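Local coordinates for protein TetR-family transcriptional regulator (Streptomyces coelicolor, PDB 2G7L) that probably binds DNA as a dimeric TetR-family transcriptional regulator, its C-terminal domain presumably sensing an unidentified effector, at residues Q92-L97 with S213-V218; T63-A68 with L115-S120. All coordinates share one frame; numbering follows the deposited sequence.

Overall arrangement
The two contacts lie on opposite sides of the chain's centre, their own centres about 23 Å apart. Contact 1 is the more deeply buried: helices 89-106 and 206-223 pack inside the C-terminal domain through an aromatic ring and leucines, with a salt bridge at the border. Contact 2 is partly buried and joins helix 63-74 to the end of helix 108-116 and its following loop, using methyl groups, a proline and a bridging water. They share no helix, but in chain order the segments run 63-68, 92-97, 115-120, 213-218, so those of the two contacts interleave. Both also touch the second subunit.

Contact 1: residues Q92-L97 with S213-V218; sequences QLRAVL and SFDVLV
The phenyl ring of F214 reaches from helix 213-218 onto helix 92-97 and ends on R94. With CG anti to the backbone N (chi1 172°), the ring carries R94 CB over one face as a CH-pi contact, CB lying 3.9 Å from the F214 ring centroid. L97 comes in at the ring's edge, its CD1 3.8 Å from F214 CE1, while L93 crosses obliquely, its CD1 4.0 Å from the same F214 CE1. On the face opposite R94 CB sits V218 CG2, from F214's own helix.

R94 leaves its helix nearly extended and bends at chi3 (-67°), which swings the guanidinium past the ring's rim, so that F214 CD2 lies over the centre of one guanidinium face, 3.5 Å from R94 CZ. The planes are 46° apart, so the two do not stack flat. R94 NH2 makes a nearly straight salt bridge with D215 OD2 at 2.9 Å, leaving within the guanidinium plane but meeting the carboxylate from above its plane. R94 NH1 binds R211 O, and D215 OD1 pairs with R90, so both charged groups are anchored twice.

Helix 206-223 turns its other side to the second subunit, V216 meeting I221 and L217 meeting V216 there, so the pair joins domain core to dimer interface. An alanine at R94 would keep CB on the ring but lose the guanidinium beside it and the bridge to D215, and would probably loosen this edge of the helix pair. The chemistry is layered: apolar side chains fill the interior, and an arginine-carboxylate network, which probably lowers the carboxylate's proton affinity, closes its border.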
# COMPACT_ATOMS: atom_id res chain seq x y z
N GLN A 92 8.17 0.24 -22.32
CA GLN A 92 8.88 -0.89 -21.74
C GLN A 92 8.85 -0.84 -20.21
O GLN A 92 8.65 -1.85 -19.59
CB GLN A 92 10.34 -0.87 -22.17
CG GLN A 92 10.66 -1.36 -23.62
CD GLN A 92 12.12 -1.08 -23.96
OE1 GLN A 92 12.98 -1.98 -23.89
NE2 GLN A 92 12.42 0.17 -24.28
N LEU A 93 9.05 0.34 -19.62
CA LEU A 93 8.71 0.59 -18.18
C LEU A 93 7.32 0.08 -17.82
O LEU A 93 7.13 -0.70 -16.89
CB LEU A 93 8.80 2.09 -17.83
CG LEU A 93 9.51 2.56 -16.55
CD1 LEU A 93 8.86 3.79 -16.08
CD2 LEU A 93 9.64 1.57 -15.40
N ARG A 94 6.32 0.49 -18.58
CA ARG A 94 5.00 0.03 -18.28
C ARG A 94 4.93 -1.52 -18.31
O ARG A 94 4.24 -2.15 -17.45
CB ARG A 94 3.98 0.63 -19.25
CG ARG A 94 2.53 0.36 -18.80
CD ARG A 94 1.46 0.62 -19.89
NE ARG A 94 1.32 2.06 -20.26
CZ ARG A 94 0.47 2.94 -19.72
NH1 ARG A 94 -0.32 2.60 -18.71
NH2 ARG A 94 0.43 4.18 -20.19
N ALA A 95 5.57 -2.14 -19.32
CA ALA A 95 5.61 -3.63 -19.37
C ALA A 95 6.28 -4.28 -18.15
O ALA A 95 5.72 -5.21 -17.55
CB ALA A 95 6.21 -4.15 -20.71
N VAL A 96 7.44 -3.81 -17.71
CA VAL A 96 7.96 -4.45 -16.52
C VAL A 96 7.08 -4.28 -15.27
O VAL A 96 6.87 -5.22 -14.52
CB VAL A 96 9.53 -4.34 -16.30
CG1 VAL A 96 10.22 -3.72 -17.51
CG2 VAL A 96 9.95 -3.76 -14.97
N LEU A 97 6.49 -3.09 -15.13
CA LEU A 97 5.70 -2.80 -13.94
C LEU A 97 4.44 -3.61 -13.95
O LEU A 97 4.00 -4.04 -12.93
CB LEU A 97 5.44 -1.26 -13.79
CG LEU A 97 6.70 -0.59 -13.24
CD1 LEU A 97 6.66 0.91 -13.48
CD2 LEU A 97 6.86 -0.90 -11.72
N SER A 213 -2.88 5.10 -13.15
CA SER A 213 -1.89 5.68 -12.21
C SER A 213 -0.41 5.58 -12.67
O SER A 213 0.49 6.37 -12.24
CB SER A 213 -2.06 5.14 -10.81
OG SER A 213 -1.75 3.80 -10.78
N PHE A 214 -0.13 4.62 -13.52
CA PHE A 214 1.19 4.59 -14.15
C PHE A 214 1.52 5.93 -14.85
O PHE A 214 2.53 6.62 -14.57
CB PHE A 214 1.29 3.40 -15.15
CG PHE A 214 2.56 3.43 -15.98
CD1 PHE A 214 3.74 2.89 -15.47
CD2 PHE A 214 2.61 4.09 -17.20
CE1 PHE A 214 4.95 2.98 -16.23
CE2 PHE A 214 3.82 4.17 -17.95
CZ PHE A 214 4.97 3.61 -17.47
N ASP A 215 0.62 6.33 -15.75
CA ASP A 215 0.73 7.69 -16.40
C ASP A 215 0.71 8.83 -15.41
O ASP A 215 1.54 9.71 -15.48
CB ASP A 215 -0.41 7.84 -17.41
CG ASP A 215 -0.20 6.96 -18.62
OD1 ASP A 215 0.98 6.90 -19.03
OD2 ASP A 215 -1.18 6.35 -19.16
N VAL A 216 -0.17 8.78 -14.42
CA VAL A 216 -0.20 9.84 -13.42
C VAL A 216 1.15 9.95 -12.76
O VAL A 216 1.71 11.05 -12.54
CB VAL A 216 -1.31 9.53 -12.30
CG1 VAL A 216 -1.20 10.44 -11.15
CG2 VAL A 216 -2.65 9.55 -12.90
N LEU A 217 1.69 8.78 -12.40
CA LEU A 217 2.93 8.78 -11.64
C LEU A 217 4.08 9.19 -12.52
O LEU A 217 4.93 10.01 -12.13
CB LEU A 217 3.17 7.36 -11.04
CG LEU A 217 2.37 7.19 -9.73
CD1 LEU A 217 2.28 5.75 -9.44
CD2 LEU A 217 3.16 7.91 -8.59
N VAL A 218 4.16 8.61 -13.71
CA VAL A 218 5.32 9.01 -14.64
C VAL A 218 5.33 10.52 -14.97
O VAL A 218 6.34 11.28 -14.77
CB VAL A 218 5.32 8.08 -15.91
CG1 VAL A 218 6.41 8.49 -16.85
CG2 VAL A 218 5.62 6.62 -15.43

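Contact 2: residues T63-A68 with L115-S120; sequences TAELHA and LVARPS
The junction between the DNA-binding and C-terminal domains of a TetR-family regulator is where this contact sits: helix 63-74, which in this family connects the two, starts here against the end of helix 108-116 and the extended loop that follows it. Small side chains bring the backbones close, with the CA atoms of A68 and P119 only 4.5 Å apart.

A64 points its methyl group at the loop, where it meets two others: its CB is 4.1 Å from V116 CG1 and equally far from A117 CB. V116 presents CG1 because that branch stands anti to its backbone N. E65 bends at chi2 (-60°) and lays its carboxylate beside the A117 methyl, E65 OE2 lying 3.7 Å from A117 CB; its backbone N is bonded to N62 OD1. One helical turn on, the A68 methyl rests against the backbone of 117-119, its CB 3.7 Å from A117 O. P119 then closes the row from the side, its ring carbon CG 3.7 Å from A68 O, and continues along the same helix to L71 and D72.

No direct hydrogen bond joins the segments. Instead, one water donates to both A64 O and A117 O, at 2.8 Å from each, and ties two main-chain carbonyls together. A64 O also accepts the helical bond from A68 N, so two donors grip it.

Before the loop, on helix 108-116 itself, S113 OG is bonded to H67 ND1; past A117, P119 O is bonded to T179 OG1 of the second subunit. A connecting helix seated on the C-terminal domain in this way is characteristic of TetR regulators, where such an interface is thought to pass the effector signal to the helix-turn-helix.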
# COMPACT_ATOMS: atom_id res chain seq x y z
N THR A 63 8.53 -13.33 9.77
CA THR A 63 7.56 -13.71 8.75
C THR A 63 7.69 -12.87 7.46
O THR A 63 7.74 -13.42 6.33
CB THR A 63 6.14 -13.56 9.34
OG1 THR A 63 6.16 -13.97 10.72
CG2 THR A 63 5.06 -14.32 8.55
N ALA A 64 7.73 -11.54 7.62
CA ALA A 64 7.76 -10.62 6.47
C ALA A 64 9.05 -10.72 5.65
O ALA A 64 8.96 -10.69 4.44
CB ALA A 64 7.44 -9.14 6.90
N GLU A 65 10.20 -10.89 6.31
CA GLU A 65 11.48 -11.19 5.65
C GLU A 65 11.40 -12.50 4.88
O GLU A 65 11.95 -12.63 3.78
CB GLU A 65 12.67 -11.19 6.61
CG GLU A 65 13.09 -9.76 7.15
CD GLU A 65 13.51 -8.74 6.05
OE1 GLU A 65 13.86 -9.17 4.92
OE2 GLU A 65 13.49 -7.50 6.32
N LEU A 66 10.67 -13.45 5.45
CA LEU A 66 10.46 -14.77 4.84
C LEU A 66 9.52 -14.64 3.63
O LEU A 66 9.79 -15.21 2.55
CB LEU A 66 9.86 -15.76 5.87
CG LEU A 66 9.40 -17.15 5.38
CD1 LEU A 66 10.68 -17.97 4.95
CD2 LEU A 66 8.56 -17.91 6.46
N HIS A 67 8.40 -13.90 3.80
CA HIS A 67 7.52 -13.65 2.62
C HIS A 67 8.28 -12.88 1.56
O HIS A 67 8.15 -13.18 0.39
CB HIS A 67 6.21 -12.95 2.97
CG HIS A 67 5.28 -13.78 3.79
ND1 HIS A 67 4.12 -13.27 4.34
CD2 HIS A 67 5.35 -15.07 4.19
CE1 HIS A 67 3.51 -14.22 5.03
NE2 HIS A 67 4.24 -15.32 4.97
N ALA A 68 9.09 -11.91 1.98
CA ALA A 68 9.89 -11.10 1.03
C ALA A 68 10.86 -11.99 0.17
O ALA A 68 10.94 -11.82 -1.07
CB ALA A 68 10.65 -10.03 1.73
N LEU A 115 4.85 -4.45 1.63
CA LEU A 115 4.78 -3.12 2.28
C LEU A 115 5.40 -3.09 3.64
O LEU A 115 5.92 -2.08 4.05
CB LEU A 115 3.35 -2.54 2.30
CG LEU A 115 2.70 -2.43 0.92
CD1 LEU A 115 1.19 -2.51 0.97
CD2 LEU A 115 3.17 -1.22 0.09
N VAL A 116 5.36 -4.20 4.37
CA VAL A 116 6.05 -4.28 5.65
C VAL A 116 7.56 -4.45 5.48
O VAL A 116 8.37 -3.73 6.10
CB VAL A 116 5.48 -5.44 6.49
CG1 VAL A 116 6.09 -5.42 7.89
CG2 VAL A 116 3.99 -5.34 6.56
N ALA A 117 7.98 -5.40 4.62
CA ALA A 117 9.43 -5.54 4.30
C ALA A 117 9.57 -5.87 2.84
O ALA A 117 8.98 -6.82 2.37
CB ALA A 117 10.12 -6.58 5.19
N ARG A 118 10.28 -5.00 2.10
CA ARG A 118 10.49 -5.20 0.69
C ARG A 118 11.50 -6.33 0.50
O ARG A 118 12.42 -6.45 1.30
CB ARG A 118 11.06 -3.94 0.03
CG ARG A 118 10.03 -2.87 -0.26
CD ARG A 118 10.65 -1.73 -0.98
NE ARG A 118 11.52 -1.00 -0.11
CZ ARG A 118 12.34 -0.02 -0.51
NH1 ARG A 118 12.39 0.33 -1.80
NH2 ARG A 118 13.12 0.59 0.38
N PRO A 119 11.38 -7.08 -0.62
CA PRO A 119 12.42 -8.00 -1.02
C PRO A 119 13.80 -7.33 -1.08
O PRO A 119 13.91 -6.08 -1.19
CB PRO A 119 11.98 -8.45 -2.41
CG PRO A 119 10.51 -8.39 -2.33
CD PRO A 119 10.27 -7.09 -1.60
N SER A 120 14.84 -8.16 -0.99
CA SER A 120 16.19 -7.68 -1.01
C SER A 120 17.10 -8.69 -1.74
O SER A 120 18.30 -8.61 -1.63
CB SER A 120 16.69 -7.45 0.41
OG SER A 120 16.71 -8.67 1.16
O HOH W 1 7.53 -9.19 2.63